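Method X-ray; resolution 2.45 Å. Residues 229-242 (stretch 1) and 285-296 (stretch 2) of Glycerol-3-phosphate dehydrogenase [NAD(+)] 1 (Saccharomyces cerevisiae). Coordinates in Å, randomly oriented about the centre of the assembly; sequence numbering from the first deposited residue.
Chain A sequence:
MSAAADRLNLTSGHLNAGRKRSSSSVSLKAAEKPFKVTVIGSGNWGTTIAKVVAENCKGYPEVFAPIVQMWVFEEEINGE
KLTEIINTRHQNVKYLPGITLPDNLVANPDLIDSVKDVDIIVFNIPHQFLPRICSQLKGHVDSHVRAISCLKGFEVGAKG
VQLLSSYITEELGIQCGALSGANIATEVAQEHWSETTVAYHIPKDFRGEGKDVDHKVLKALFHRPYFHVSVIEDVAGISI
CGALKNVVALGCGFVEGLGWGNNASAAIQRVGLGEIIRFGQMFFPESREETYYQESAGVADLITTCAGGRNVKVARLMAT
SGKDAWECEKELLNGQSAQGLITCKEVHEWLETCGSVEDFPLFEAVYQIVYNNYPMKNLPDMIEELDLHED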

# COMPACT_ATOMS: atom_id res chain seq x y z
N VAL A 229 -1.44 15.81 -10.01
CA VAL A 229 -0.60 15.21 -11.03
C VAL A 229 0.87 15.20 -10.64
O VAL A 229 1.41 16.23 -10.22
CB VAL A 229 -0.87 15.86 -12.44
CG1 VAL A 229 0.18 15.47 -13.47
CG2 VAL A 229 -2.26 15.52 -12.94
N SER A 230 1.51 14.04 -10.79
CA SER A 230 2.94 13.86 -10.60
C SER A 230 3.50 13.44 -11.96
O SER A 230 3.02 12.46 -12.54
CB SER A 230 3.22 12.80 -9.55
OG SER A 230 4.60 12.45 -9.54
N VAL A 231 4.45 14.21 -12.50
CA VAL A 231 5.05 13.95 -13.81
C VAL A 231 6.43 13.31 -13.66
O VAL A 231 7.30 13.86 -12.98
CB VAL A 231 5.08 15.18 -14.76
CG1 VAL A 231 5.33 14.74 -16.20
CG2 VAL A 231 3.79 15.98 -14.67
N ILE A 232 6.61 12.14 -14.28
CA ILE A 232 7.86 11.36 -14.25
C ILE A 232 8.27 10.94 -15.66
O ILE A 232 7.60 11.31 -16.63
CB ILE A 232 7.76 10.16 -13.26
CG1 ILE A 232 6.66 9.15 -13.67
CG2 ILE A 232 7.60 10.63 -11.80
CD1 ILE A 232 6.84 7.74 -13.16
N GLU A 233 9.36 10.17 -15.78
CA GLU A 233 9.89 9.66 -17.05
C GLU A 233 9.44 8.22 -17.32
O GLU A 233 9.12 7.89 -18.45
CB GLU A 233 11.42 9.72 -17.06
CG GLU A 233 11.98 11.11 -17.32
CD GLU A 233 13.20 11.10 -18.22
OE1 GLU A 233 14.33 11.10 -17.68
OE2 GLU A 233 13.03 11.08 -19.46
N ASP A 234 9.44 7.37 -16.27
CA ASP A 234 9.15 5.95 -16.33
C ASP A 234 7.77 5.55 -16.88
O ASP A 234 6.84 5.26 -16.11
CB ASP A 234 9.51 5.27 -14.99
CG ASP A 234 9.56 3.75 -14.99
OD1 ASP A 234 9.47 3.15 -16.09
OD2 ASP A 234 9.69 3.16 -13.90
N VAL A 235 7.66 5.52 -18.23
CA VAL A 235 6.46 5.12 -18.98
C VAL A 235 6.18 3.63 -18.76
O VAL A 235 5.02 3.24 -18.62
CB VAL A 235 6.55 5.52 -20.49
CG1 VAL A 235 5.38 4.95 -21.30
CG2 VAL A 235 6.63 7.03 -20.67
N ALA A 236 7.23 2.79 -18.72
CA ALA A 236 7.10 1.35 -18.51
C ALA A 236 6.49 0.99 -17.13
O ALA A 236 5.52 0.23 -17.08
CB ALA A 236 8.44 0.67 -18.70
N GLY A 237 7.04 1.57 -16.05
CA GLY A 237 6.60 1.35 -14.67
C GLY A 237 5.13 1.62 -14.43
O GLY A 237 4.42 0.74 -13.94
N ILE A 238 4.66 2.78 -14.83
CA ILE A 238 3.27 3.11 -14.64
C ILE A 238 2.29 2.25 -15.44
O ILE A 238 1.19 2.03 -15.00
CB ILE A 238 3.04 4.61 -14.78
CG1 ILE A 238 2.41 5.00 -16.10
CG2 ILE A 238 4.33 5.29 -14.72
CD1 ILE A 238 2.05 6.44 -16.15
N SER A 239 2.74 1.74 -16.57
CA SER A 239 1.97 0.84 -17.44
C SER A 239 1.77 -0.58 -16.94
O SER A 239 0.66 -1.11 -17.07
CB SER A 239 2.57 0.82 -18.84
OG SER A 239 2.76 2.14 -19.33
N ILE A 240 2.83 -1.22 -16.43
CA ILE A 240 2.73 -2.60 -15.96
C ILE A 240 1.85 -2.78 -14.73
O ILE A 240 1.15 -3.79 -14.62
CB ILE A 240 4.08 -3.36 -15.93
CG1 ILE A 240 4.98 -2.90 -14.79
CG2 ILE A 240 4.80 -3.33 -17.30
CD1 ILE A 240 5.34 -4.00 -13.96
N CYS A 241 1.84 -1.76 -13.84
CA CYS A 241 1.02 -1.69 -12.63
C CYS A 241 -0.47 -1.80 -12.96
O CYS A 241 -1.16 -2.58 -12.31
CB CYS A 241 1.31 -0.41 -11.86
SG CYS A 241 2.98 -0.30 -11.17
N GLY A 242 -0.93 -1.05 -13.97
CA GLY A 242 -2.31 -1.00 -14.44
C GLY A 242 -2.92 -2.33 -14.85
O GLY A 242 -4.15 -2.48 -14.82
N PRO A 285 13.81 -3.35 -17.79
CA PRO A 285 14.93 -2.90 -16.97
C PRO A 285 15.21 -1.42 -16.91
O PRO A 285 15.96 -1.04 -16.04
CB PRO A 285 16.12 -3.61 -17.62
CG PRO A 285 15.53 -4.62 -18.55
CD PRO A 285 14.27 -4.02 -19.01
N GLU A 286 14.68 -0.60 -17.79
CA GLU A 286 14.91 0.82 -17.63
C GLU A 286 13.89 1.40 -16.65
O GLU A 286 13.74 2.60 -16.51
CB GLU A 286 14.83 1.53 -18.96
CG GLU A 286 15.94 1.16 -19.91
CD GLU A 286 17.23 1.87 -19.60
OE1 GLU A 286 17.53 2.87 -20.27
OE2 GLU A 286 17.96 1.41 -18.70
N SER A 287 13.19 0.52 -15.96
CA SER A 287 12.14 0.93 -15.06
C SER A 287 12.69 1.19 -13.68
O SER A 287 13.50 0.42 -13.20
CB SER A 287 11.12 -0.17 -14.97
OG SER A 287 9.88 0.37 -14.69
N ARG A 288 12.22 2.25 -13.03
CA ARG A 288 12.74 2.60 -11.72
C ARG A 288 11.87 1.97 -10.65
O ARG A 288 10.65 2.02 -10.77
CB ARG A 288 12.78 4.13 -11.56
CG ARG A 288 13.68 4.82 -12.58
CD ARG A 288 13.79 6.31 -12.34
NE ARG A 288 14.64 6.62 -11.19
CZ ARG A 288 14.24 7.30 -10.12
NH1 ARG A 288 13.00 7.76 -10.05
NH2 ARG A 288 15.08 7.53 -9.12
N GLU A 289 12.49 1.38 -9.60
CA GLU A 289 11.78 0.78 -8.46
C GLU A 289 10.88 1.82 -7.81
O GLU A 289 9.76 1.50 -7.40
CB GLU A 289 12.78 0.28 -7.40
CG GLU A 289 13.30 -1.11 -7.65
CD GLU A 289 14.02 -1.78 -6.50
OE1 GLU A 289 13.40 -2.00 -5.43
OE2 GLU A 289 15.21 -2.15 -6.69
N GLU A 290 11.37 3.08 -7.75
CA GLU A 290 10.75 4.28 -7.18
C GLU A 290 9.33 4.50 -7.67
O GLU A 290 8.45 4.77 -6.87
CB GLU A 290 11.62 5.52 -7.48
CG GLU A 290 12.86 5.62 -6.61
CD GLU A 290 14.08 4.81 -7.03
OE1 GLU A 290 15.12 4.93 -6.34
OE2 GLU A 290 14.00 4.06 -8.03
N THR A 291 9.11 4.33 -8.98
CA THR A 291 7.82 4.48 -9.66
C THR A 291 6.72 3.65 -8.99
O THR A 291 5.62 4.16 -8.76
CB THR A 291 8.00 4.10 -11.15
OG1 THR A 291 9.07 4.87 -11.69
CG2 THR A 291 6.74 4.29 -11.97
N TYR A 292 7.04 2.39 -8.67
CA TYR A 292 6.11 1.43 -8.08
C TYR A 292 5.62 1.78 -6.67
O TYR A 292 4.45 1.57 -6.38
CB TYR A 292 6.70 0.02 -8.14
CG TYR A 292 7.07 -0.40 -9.55
CD1 TYR A 292 6.14 -0.96 -10.40
CD2 TYR A 292 8.36 -0.21 -10.03
CE1 TYR A 292 6.46 -1.32 -11.71
CE2 TYR A 292 8.71 -0.56 -11.34
CZ TYR A 292 7.75 -1.12 -12.17
OH TYR A 292 8.07 -1.48 -13.45
N TYR A 293 6.50 2.31 -5.81
CA TYR A 293 6.12 2.67 -4.44
C TYR A 293 5.90 4.16 -4.18
O TYR A 293 5.28 4.50 -3.18
CB TYR A 293 7.06 2.03 -3.40
CG TYR A 293 8.48 2.58 -3.41
CD1 TYR A 293 9.46 2.00 -4.20
CD2 TYR A 293 8.84 3.63 -2.58
CE1 TYR A 293 10.77 2.48 -4.19
CE2 TYR A 293 10.15 4.13 -2.57
CZ TYR A 293 11.11 3.55 -3.38
OH TYR A 293 12.39 4.03 -3.37
N GLN A 294 6.39 5.05 -5.07
CA GLN A 294 6.24 6.51 -4.92
C GLN A 294 5.05 7.09 -5.67
O GLN A 294 4.60 8.18 -5.30
CB GLN A 294 7.49 7.25 -5.40
CG GLN A 294 8.76 6.99 -4.59
CD GLN A 294 9.94 7.83 -5.02
OE1 GLN A 294 10.91 7.99 -4.27
NE2 GLN A 294 9.92 8.39 -6.22
N GLU A 295 4.60 6.43 -6.75
CA GLU A 295 3.56 6.98 -7.62
C GLU A 295 2.16 6.39 -7.50
O GLU A 295 1.99 5.24 -7.08
CB GLU A 295 4.03 7.00 -9.10
CG GLU A 295 5.41 7.64 -9.33
CD GLU A 295 5.60 9.08 -8.91
OE1 GLU A 295 4.60 9.84 -8.89
OE2 GLU A 295 6.75 9.47 -8.63
N SER A 296 1.15 7.21 -7.88
CA SER A 296 -0.26 6.85 -7.88
C SER A 296 -0.51 5.60 -8.73
O SER A 296 -1.25 4.71 -8.32
CB SER A 296 -1.11 8.02 -8.40
OG SER A 296 -2.50 7.71 -8.31

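Stretch 1 runs from a strand (229-232) through a short turn into a helix that starts at Val235; stretch 2 enters as a loop and turns into the helix containing Thr291 and Tyr292. The two helix axes approach to 8.9 Å and cross at -48°, and the backbones come nearest at Gly237 and Ser287, CA to CA 5.6 Å. Asp234 is the polar hub. With chi1 at -167° (t), its carboxylate serves both stretches: OD1 caps its own helix by accepting from Gly237 N (2.9 Å), while OD2 accepts from Arg288 N (2.8 Å), Ser287 OG (2.9 Å) and Thr291 OG1 (2.9 Å). Three donors converging on one oxygen offset the charge of a buried carboxylate. Thr291, chi1 -54° (m), turns OG1 to this oxygen and leaves CG2 to pack against Ile232 CD1 (3.7 Å) and Ile238 CG2 (3.8 Å). Ser287, chi1 -151° (t), is a relay: its OG donates to Asp234 and accepts from Tyr292 OH (2.9 Å). That bond holds the end of Tyr292, whose CA-to-CB bond points sideways but whose chi1 of -56° (m) brings the ring to helix 235-242. There Tyr292 OH lies 3.4 Å from Gly237 CA, Tyr292 CE1 meets Ile240 CD1 at 3.7 Å, and Cys241 SG, chi1 -66° (m), approaches Tyr292 CD1 obliquely at 3.3 Å. Gly237 permits this fit: an ideal CB would fall 2.8 Å from Thr291 CG2 and 2.5 Å from Asp234 OD2, clashing with both. At the strand, Ser230 and Ile232 both point toward stretch 2. Ser230, chi1 169° (t), donates from OG to Glu295 OE1 (2.7 Å), a short bond to a charged acceptor. Glu295, just past its helix, folds its side chain through two m rotamers (-50°, -59°), which also sets OE2 3.5 Å from Ile232 CG2.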